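Local coordinates for putative membrane protein (Yersinia pestis CO92, PDB 5TF3) that is of unknown function, a predicted membrane protein of the DUF1198 family whose crystallised portion folds into a compact bundle of helices, at residues I22-E25 against S26-Q29; F59-T63 against F64-P68; L75-N78 against T79-A83. One frame throughout, in Å; residues are numbered along the deposited sequence.

Contact 1 (I22-E25 against S26-Q29)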
loop_
_atom_site.group_PDB
_atom_site.type_symbol
_atom_site.label_atom_id
_atom_site.label_comp_id
_atom_site.label_asym_id
_atom_site.label_seq_id
_atom_site.Cartn_x
_atom_site.Cartn_y
_atom_site.Cartn_z
ATOM N N ILE A 22 -7.335 -10.530 -6.023
ATOM C CA ILE A 22 -6.288 -10.484 -7.048
ATOM C C ILE A 22 -5.391 -9.267 -6.871
ATOM O O ILE A 22 -4.186 -9.318 -7.160
ATOM C CB ILE A 22 -6.910 -10.529 -8.464
ATOM C CG1 ILE A 22 -5.821 -10.617 -9.538
ATOM C CG2 ILE A 22 -7.748 -9.305 -8.727
ATOM C CD1 ILE A 22 -5.084 -11.922 -9.552
ATOM N N TYR A 23 -5.937 -8.160 -6.375
ATOM C CA TYR A 23 -5.088 -6.994 -6.207
ATOM C C TYR A 23 -4.053 -7.184 -5.106
ATOM O O TYR A 23 -3.007 -6.540 -5.147
ATOM C CB TYR A 23 -5.947 -5.762 -5.939
ATOM C CG TYR A 23 -6.749 -5.354 -7.153
ATOM C CD1 TYR A 23 -6.188 -4.552 -8.129
ATOM C CD2 TYR A 23 -8.058 -5.796 -7.333
ATOM C CE1 TYR A 23 -6.907 -4.183 -9.255
ATOM C CE2 TYR A 23 -8.794 -5.434 -8.461
ATOM C CZ TYR A 23 -8.205 -4.631 -9.415
ATOM O OH TYR A 23 -8.910 -4.250 -10.531
ATOM N N ILE A 24 -4.312 -8.060 -4.140
ATOM C CA ILE A 24 -3.329 -8.339 -3.097
ATOM C C ILE A 24 -2.344 -9.408 -3.553
ATOM O O ILE A 24 -1.135 -9.272 -3.356
ATOM C CB ILE A 24 -4.050 -8.757 -1.801
ATOM C CG1 ILE A 24 -5.164 -7.777 -1.473
ATOM C CG2 ILE A 24 -3.072 -8.839 -0.651
ATOM C CD1 ILE A 24 -4.703 -6.397 -1.358
ATOM N N GLU A 25 -2.864 -10.470 -4.172
ATOM C CA GLU A 25 -2.024 -11.544 -4.692
ATOM C C GLU A 25 -1.006 -11.019 -5.698
ATOM O O GLU A 25 0.150 -11.454 -5.702
ATOM C CB GLU A 25 -2.915 -12.630 -5.314
ATOM C CG GLU A 25 -3.869 -13.263 -4.284
ATOM C CD GLU A 25 -5.059 -14.049 -4.886
ATOM O OE1 GLU A 25 -5.400 -13.850 -6.078
ATOM O OE2 GLU A 25 -5.668 -14.859 -4.138
ATOM N N SER A 26 -1.405 -10.074 -6.552
ATOM C CA SER A 26 -0.458 -9.540 -7.531
ATOM C C SER A 26 0.708 -8.836 -6.849
ATOM O O SER A 26 1.863 -8.971 -7.274
ATOM C CB SER A 26 -1.170 -8.588 -8.490
ATOM O OG SER A 26 -2.059 -9.324 -9.308
HETATM N N MSE A 27 0.430 -8.088 -5.791
HETATM C CA MSE A 27 1.487 -7.430 -5.032
HETATM C C MSE A 27 2.420 -8.437 -4.353
HETATM O O MSE A 27 3.640 -8.245 -4.325
HETATM C CB MSE A 27 0.877 -6.483 -3.995
HETATM C CG MSE A 27 1.907 -5.823 -3.105
HETATM SE SE MSE A 27 0.993 -4.799 -1.752
HETATM C CE MSE A 27 0.248 -6.320 -0.769
ATOM N N LEU A 28 1.854 -9.516 -3.804
ATOM C CA LEU A 28 2.695 -10.522 -3.162
ATOM C C LEU A 28 3.650 -11.161 -4.159
ATOM O O LEU A 28 4.817 -11.405 -3.838
ATOM C CB LEU A 28 1.830 -11.592 -2.494
ATOM C CG LEU A 28 0.895 -11.075 -1.399
ATOM C CD1 LEU A 28 0.042 -12.225 -0.870
ATOM C CD2 LEU A 28 1.694 -10.436 -0.280
ATOM N N GLN A 29 3.175 -11.435 -5.378
ATOM C CA GLN A 29 4.018 -12.069 -6.389
ATOM C C GLN A 29 5.303 -11.293 -6.623
ATOM O O GLN A 29 6.336 -11.891 -6.933
ATOM C CB GLN A 29 3.261 -12.195 -7.707
ATOM C CG GLN A 29 2.137 -13.190 -7.697
ATOM C CD GLN A 29 1.437 -13.252 -9.044
ATOM O OE1 GLN A 29 0.229 -13.021 -9.142
ATOM N NE2 GLN A 29 2.202 -13.551 -10.095
#

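Contact 2 (F59-T63 against F64-P68)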
loop_
_atom_site.group_PDB
_atom_site.type_symbol
_atom_site.label_atom_id
_atom_site.label_comp_id
_atom_site.label_asym_id
_atom_site.label_seq_id
_atom_site.Cartn_x
_atom_site.Cartn_y
_atom_site.Cartn_z
ATOM N N PHE A 59 -1.489 0.627 -2.031
ATOM C CA PHE A 59 -1.512 1.881 -2.783
ATOM C C PHE A 59 -0.195 2.111 -3.524
ATOM O O PHE A 59 -0.185 2.363 -4.731
ATOM C CB PHE A 59 -1.808 3.040 -1.820
ATOM C CG PHE A 59 -1.704 4.407 -2.442
ATOM C CD1 PHE A 59 -0.493 5.097 -2.452
ATOM C CD2 PHE A 59 -2.825 5.020 -2.987
ATOM C CE1 PHE A 59 -0.389 6.352 -3.030
ATOM C CE2 PHE A 59 -2.742 6.283 -3.554
ATOM C CZ PHE A 59 -1.511 6.956 -3.578
ATOM N N ILE A 60 0.933 2.033 -2.811
ATOM C CA ILE A 60 2.230 2.288 -3.446
ATOM C C ILE A 60 2.474 1.316 -4.590
ATOM O O ILE A 60 2.929 1.709 -5.671
ATOM C CB ILE A 60 3.359 2.218 -2.404
ATOM C CG1 ILE A 60 3.309 3.443 -1.475
ATOM C CG2 ILE A 60 4.726 2.056 -3.116
ATOM C CD1 ILE A 60 4.246 3.367 -0.274
ATOM N N TYR A 61 2.152 0.036 -4.385
ATOM C CA TYR A 61 2.376 -0.956 -5.436
ATOM C C TYR A 61 1.580 -0.621 -6.686
ATOM O O TYR A 61 2.124 -0.596 -7.795
ATOM C CB TYR A 61 2.026 -2.366 -4.939
ATOM C CG TYR A 61 2.122 -3.407 -6.050
ATOM C CD1 TYR A 61 3.365 -3.903 -6.465
ATOM C CD2 TYR A 61 0.981 -3.864 -6.708
ATOM C CE1 TYR A 61 3.462 -4.835 -7.497
ATOM C CE2 TYR A 61 1.070 -4.802 -7.743
ATOM C CZ TYR A 61 2.308 -5.279 -8.128
ATOM O OH TYR A 61 2.390 -6.198 -9.149
ATOM N N HIS A 62 0.284 -0.362 -6.537
ATOM C CA HIS A 62 -0.536 -0.142 -7.722
ATOM C C HIS A 62 -0.322 1.235 -8.346
ATOM O O HIS A 62 -0.650 1.413 -9.522
ATOM C CB HIS A 62 -2.014 -0.384 -7.388
ATOM C CG HIS A 62 -2.313 -1.832 -7.178
ATOM N ND1 HIS A 62 -2.346 -2.737 -8.219
ATOM C CD2 HIS A 62 -2.476 -2.556 -6.046
ATOM C CE1 HIS A 62 -2.578 -3.946 -7.742
ATOM N NE2 HIS A 62 -2.653 -3.866 -6.424
ATOM N N THR A 63 0.264 2.195 -7.621
ATOM C CA THR A 63 0.514 3.494 -8.235
ATOM C C THR A 63 1.985 3.637 -8.623
ATOM O O THR A 63 2.329 3.413 -9.786
ATOM C CB THR A 63 0.065 4.633 -7.313
ATOM O OG1 THR A 63 0.785 4.591 -6.074
ATOM C CG2 THR A 63 -1.474 4.541 -7.038
ATOM N N PHE A 64 2.866 4.003 -7.680
ATOM C CA PHE A 64 4.270 4.233 -8.031
ATOM C C PHE A 64 4.884 3.051 -8.779
ATOM O O PHE A 64 5.593 3.230 -9.776
ATOM C CB PHE A 64 5.103 4.521 -6.784
ATOM C CG PHE A 64 6.578 4.717 -7.080
ATOM C CD1 PHE A 64 7.031 5.902 -7.649
ATOM C CD2 PHE A 64 7.502 3.716 -6.797
ATOM C CE1 PHE A 64 8.384 6.092 -7.921
ATOM C CE2 PHE A 64 8.865 3.891 -7.064
ATOM C CZ PHE A 64 9.305 5.073 -7.631
ATOM N N ILE A 65 4.647 1.833 -8.303
ATOM C CA ILE A 65 5.388 0.715 -8.877
ATOM C C ILE A 65 4.825 0.319 -10.244
ATOM O O ILE A 65 5.585 0.135 -11.197
ATOM C CB ILE A 65 5.428 -0.465 -7.886
ATOM C CG1 ILE A 65 6.189 -0.031 -6.624
ATOM C CG2 ILE A 65 6.081 -1.695 -8.533
ATOM C CD1 ILE A 65 6.482 -1.134 -5.598
ATOM N N LYS A 66 3.501 0.234 -10.385
ATOM C CA LYS A 66 2.876 -0.292 -11.602
ATOM C C LYS A 66 2.305 0.772 -12.541
ATOM O O LYS A 66 2.314 0.562 -13.758
ATOM C CB LYS A 66 1.738 -1.265 -11.251
ATOM C CG LYS A 66 2.161 -2.397 -10.332
ATOM C CD LYS A 66 3.320 -3.175 -10.906
ATOM C CE LYS A 66 2.850 -4.139 -11.981
ATOM N NZ LYS A 66 4.012 -4.902 -12.521
ATOM N N ASN A 67 1.789 1.898 -12.027
ATOM C CA ASN A 67 1.100 2.856 -12.891
ATOM C C ASN A 67 0.857 4.174 -12.165
ATOM O O ASN A 67 -0.187 4.351 -11.521
ATOM C CB ASN A 67 -0.228 2.255 -13.374
ATOM C CG ASN A 67 -1.004 3.190 -14.286
ATOM O OD1 ASN A 67 -0.528 4.261 -14.658
ATOM N ND2 ASN A 67 -2.216 2.778 -14.652
ATOM N N PRO A 68 1.789 5.121 -12.250
ATOM C CA PRO A 68 1.645 6.362 -11.477
ATOM C C PRO A 68 0.877 7.475 -12.178
ATOM O O PRO A 68 1.023 8.646 -11.809
ATOM C CB PRO A 68 3.101 6.767 -11.227
ATOM C CG PRO A 68 3.822 6.252 -12.417
ATOM C CD PRO A 68 3.166 4.934 -12.748
#

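Contact 3 (L75-N78 against T79-A83)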
loop_
_atom_site.group_PDB
_atom_site.type_symbol
_atom_site.label_atom_id
_atom_site.label_comp_id
_atom_site.label_asym_id
_atom_site.label_seq_id
_atom_site.Cartn_x
_atom_site.Cartn_y
_atom_site.Cartn_z
ATOM N N LEU A 75 -7.813 6.993 -8.599
ATOM C CA LEU A 75 -8.544 5.759 -8.333
ATOM C C LEU A 75 -8.160 5.156 -6.984
ATOM O O LEU A 75 -9.027 4.851 -6.158
ATOM C CB LEU A 75 -8.256 4.777 -9.472
ATOM C CG LEU A 75 -9.016 3.475 -9.591
ATOM C CD1 LEU A 75 -8.961 3.024 -11.052
ATOM C CD2 LEU A 75 -8.437 2.416 -8.656
ATOM N N TRP A 76 -6.854 4.937 -6.760
ATOM C CA TRP A 76 -6.406 4.280 -5.533
ATOM C C TRP A 76 -6.528 5.186 -4.316
ATOM O O TRP A 76 -6.808 4.703 -3.210
ATOM C CB TRP A 76 -4.971 3.758 -5.711
ATOM C CG TRP A 76 -5.021 2.524 -6.561
ATOM C CD1 TRP A 76 -4.828 2.433 -7.917
ATOM C CD2 TRP A 76 -5.371 1.210 -6.113
ATOM N NE1 TRP A 76 -4.997 1.118 -8.331
ATOM C CE2 TRP A 76 -5.345 0.358 -7.238
ATOM C CE3 TRP A 76 -5.698 0.675 -4.860
ATOM C CZ2 TRP A 76 -5.623 -0.999 -7.150
ATOM C CZ3 TRP A 76 -5.981 -0.690 -4.777
ATOM C CH2 TRP A 76 -5.937 -1.501 -5.911
ATOM N N ARG A 77 -6.363 6.495 -4.497
ATOM C CA ARG A 77 -6.571 7.420 -3.387
ATOM C C ARG A 77 -8.018 7.361 -2.891
ATOM O O ARG A 77 -8.283 7.393 -1.680
ATOM C CB ARG A 77 -6.203 8.848 -3.828
ATOM C CG ARG A 77 -6.472 9.906 -2.767
ATOM C CD ARG A 77 -6.085 11.344 -3.225
ATOM N NE ARG A 77 -6.289 12.303 -2.138
ATOM C CZ ARG A 77 -7.416 12.976 -1.930
ATOM N NH1 ARG A 77 -8.444 12.836 -2.761
ATOM N NH2 ARG A 77 -7.503 13.804 -0.901
ATOM N N ASN A 78 -8.974 7.285 -3.818
ATOM C CA ASN A 78 -10.372 7.199 -3.417
ATOM C C ASN A 78 -10.663 5.878 -2.727
ATOM O O ASN A 78 -11.562 5.815 -1.880
ATOM C CB ASN A 78 -11.291 7.381 -4.630
ATOM C CG ASN A 78 -11.304 8.816 -5.139
ATOM O OD1 ASN A 78 -10.959 9.748 -4.405
ATOM N ND2 ASN A 78 -11.728 9.003 -6.391
ATOM N N THR A 79 -9.920 4.817 -3.074
ATOM C CA THR A 79 -10.075 3.542 -2.375
ATOM C C THR A 79 -9.651 3.666 -0.910
ATOM O O THR A 79 -10.348 3.174 -0.015
ATOM C CB THR A 79 -9.289 2.444 -3.123
ATOM O OG1 THR A 79 -9.729 2.403 -4.485
ATOM C CG2 THR A 79 -9.536 1.058 -2.538
ATOM N N LEU A 80 -8.535 4.355 -0.639
ATOM C CA LEU A 80 -8.173 4.637 0.747
ATOM C C LEU A 80 -9.267 5.426 1.442
ATOM O O LEU A 80 -9.685 5.082 2.552
ATOM C CB LEU A 80 -6.861 5.419 0.826
ATOM C CG LEU A 80 -5.573 4.734 0.412
ATOM C CD1 LEU A 80 -4.403 5.717 0.618
ATOM C CD2 LEU A 80 -5.401 3.487 1.241
ATOM N N ILE A 81 -9.751 6.485 0.791
ATOM C CA ILE A 81 -10.734 7.356 1.421
ATOM C C ILE A 81 -12.016 6.581 1.717
ATOM O O ILE A 81 -12.604 6.724 2.798
ATOM C CB ILE A 81 -10.998 8.586 0.530
ATOM C CG1 ILE A 81 -9.782 9.527 0.544
ATOM C CG2 ILE A 81 -12.237 9.329 0.991
ATOM C CD1 ILE A 81 -9.907 10.694 -0.426
ATOM N N ARG A 82 -12.452 5.735 0.780
ATOM C CA ARG A 82 -13.660 4.945 0.994
ATOM C C ARG A 82 -13.502 3.925 2.120
ATOM O O ARG A 82 -14.506 3.475 2.682
ATOM C CB ARG A 82 -14.066 4.240 -0.303
ATOM C CG ARG A 82 -15.102 5.016 -1.099
ATOM C CD ARG A 82 -15.556 4.289 -2.367
ATOM N NE ARG A 82 -14.743 4.667 -3.518
ATOM C CZ ARG A 82 -13.800 3.900 -4.047
ATOM N NH1 ARG A 82 -13.556 2.704 -3.549
ATOM N NH2 ARG A 82 -13.109 4.329 -5.081
ATOM N N ALA A 83 -12.273 3.547 2.457
ATOM C CA ALA A 83 -11.991 2.680 3.594
ATOM C C ALA A 83 -11.732 3.449 4.883
ATOM O O ALA A 83 -11.276 2.842 5.861
ATOM C CB ALA A 83 -10.770 1.799 3.305
#

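Contact 1 (I22-E25 against S26-Q29)
With OG of S26 set anti to its own carbonyl carbon (chi1 -69°), the hydroxyl swings back along the helix to the carbonyl of I22, while the CG1 branch of I22, opposite its backbone N (chi1 -175°), runs past the same oxygen. CG1 of I22 thereby comes to 4.0 Å from OG of S26, an apolar flank to a polar group. The distance from S26 OG to I22 O is 3.0 Å, although the hydroxyl proton has a second acceptor within reach and its choice is not settled. The same carbonyl certainly takes the backbone bond, S26 N to I22 O at 2.9 Å. Two further i to i+4 bonds carry the alpha-helix onward, L28 N to I24 O and Q29 N to E25 O, both 3.0 Å. Side-chain carbons lie alongside these acceptors: CG of L28 is 3.3 Å from O of I24, and CG of Q29 is equally near O of E25. On the buried side I24 and the selenomethionine M27 run side by side in the same direction, and CG2 of I24 meets the terminal CE of M27 at 4.2 Å. The carboxylate of E25 turns to another partner, forming a salt bridge with R7 through OE2. One side of helix 22-29 faces the protein interior: I24 and L28 pack on I10 of helix 2-17, M27 reaches V58 and Y61 of helix 48-65, and M27 and L28 share F39 of helix 33-45.

Contact 2 (F59-T63 against F64-P68)
The C-terminal end of helix 48-65 widens here into a pi-type turn before the chain leaves for the loop at K66-P68, and Y61 and K66 pack together across this turn. Its i to i+5 hydrogen bonds are I65 N to I60 O, 3.1 Å with the donor nearly along the C=O axis, and K66 N to Y61 O, weak at an N-H...O angle of 130°. K66, five residues on from Y61, lies beside the tyrosine ring. Bent at chi2 and chi3, the lysine chain folds over one face of Y61 in a CH-pi contact, CG standing 3.8 Å from the ring centroid and 18° off its normal. Farther out, CE of K66 lies 3.5 Å from OH of Y61, so the aliphatic chain follows the ring to its hydroxyl end. Both polar ends then share E30: NZ of K66 forms a salt bridge with it and OH of Y61 a hydrogen bond. I65 crosses Y61 at about a right angle, its CG2 being 4.1 Å from CD1 of the ring. T63 turns inward instead, against V73 and W76 of helix 70-82, and its hydroxyl has a bond of its own within the helix. OG1 of T63 donates to F59 O at 2.8 Å from above the carbonyl plane, 42° out of it, while T63 N bonds to the same oxygen.

Contact 3 (L75-N78 against T79-A83)
T79 grips the carbonyl of L75 twice, with its hydroxyl and with its backbone N. OG1, placed beside the backbone N of T79 (chi1 -55°), bends back down the helix and donates to L75 O at 3.0 Å, while T79 N reaches the same oxygen at 3.2 Å. The two donors arrive from opposite faces of the carbonyl plane, the hydroxyl tilted 32° out of it, so the oxygen is bracketed, which should restrain the rotation of the threonine side chain. CB of T79 also comes near the indole of W76, 4.4 Å from CE3.

R77 and I81, one turn apart, meet by a different geometry. The arginine chain is extended from CG to NE, which carries its guanidinium well away from the backbone; I81 sends CD1 over one face of that group. CD1 of I81 is 3.5 Å from NH1 of R77, offset toward the rim of the flat group, and the two side chains run obliquely to each other. Two R77 nitrogens bond elsewhere, NE to OD1 of N123 and NH2 to the carbonyl oxygen of H131, which ties this turn to the C-terminal part of the chain.

This is the last stretch of alpha-helix 70-82, held by i to i+4 bonds such as L80 N to W76 O and I81 N to R77 O, with A83 the first residue to leave helical geometry. On the outer side the R82 side chain takes two conformations, so its placement is doubtful; in one of them it bends at chi3 and folds back so that its guanidinium lays one face over N78 O. The backbone is surer there, N78 O accepting R82 N at 2.8 Å.

Overall arrangement
All three contacts are local and mix buried with exposed residues; contact 1 lies within one helix, while contacts 2 and 3 run off the ends of theirs. Contact 2 lies nearest the centre of the chain, about 9 Å away, against 11 Å for the other two. Helix 48-65 joins them: Y23 O in contact 1 is a probable hydrogen-bond partner of H62 NE2, whose ring stacks on W76 of contact 3. Y23 also packs directly on W76. In all three a serine or threonine hydroxyl turns back to the preceding turn, though the serine bond is unsettled. Contacts 1 and 3 keep regular alpha-helical bonding, whereas contact 2 departs into a pi-type turn and adds lysine-on-tyrosine packing.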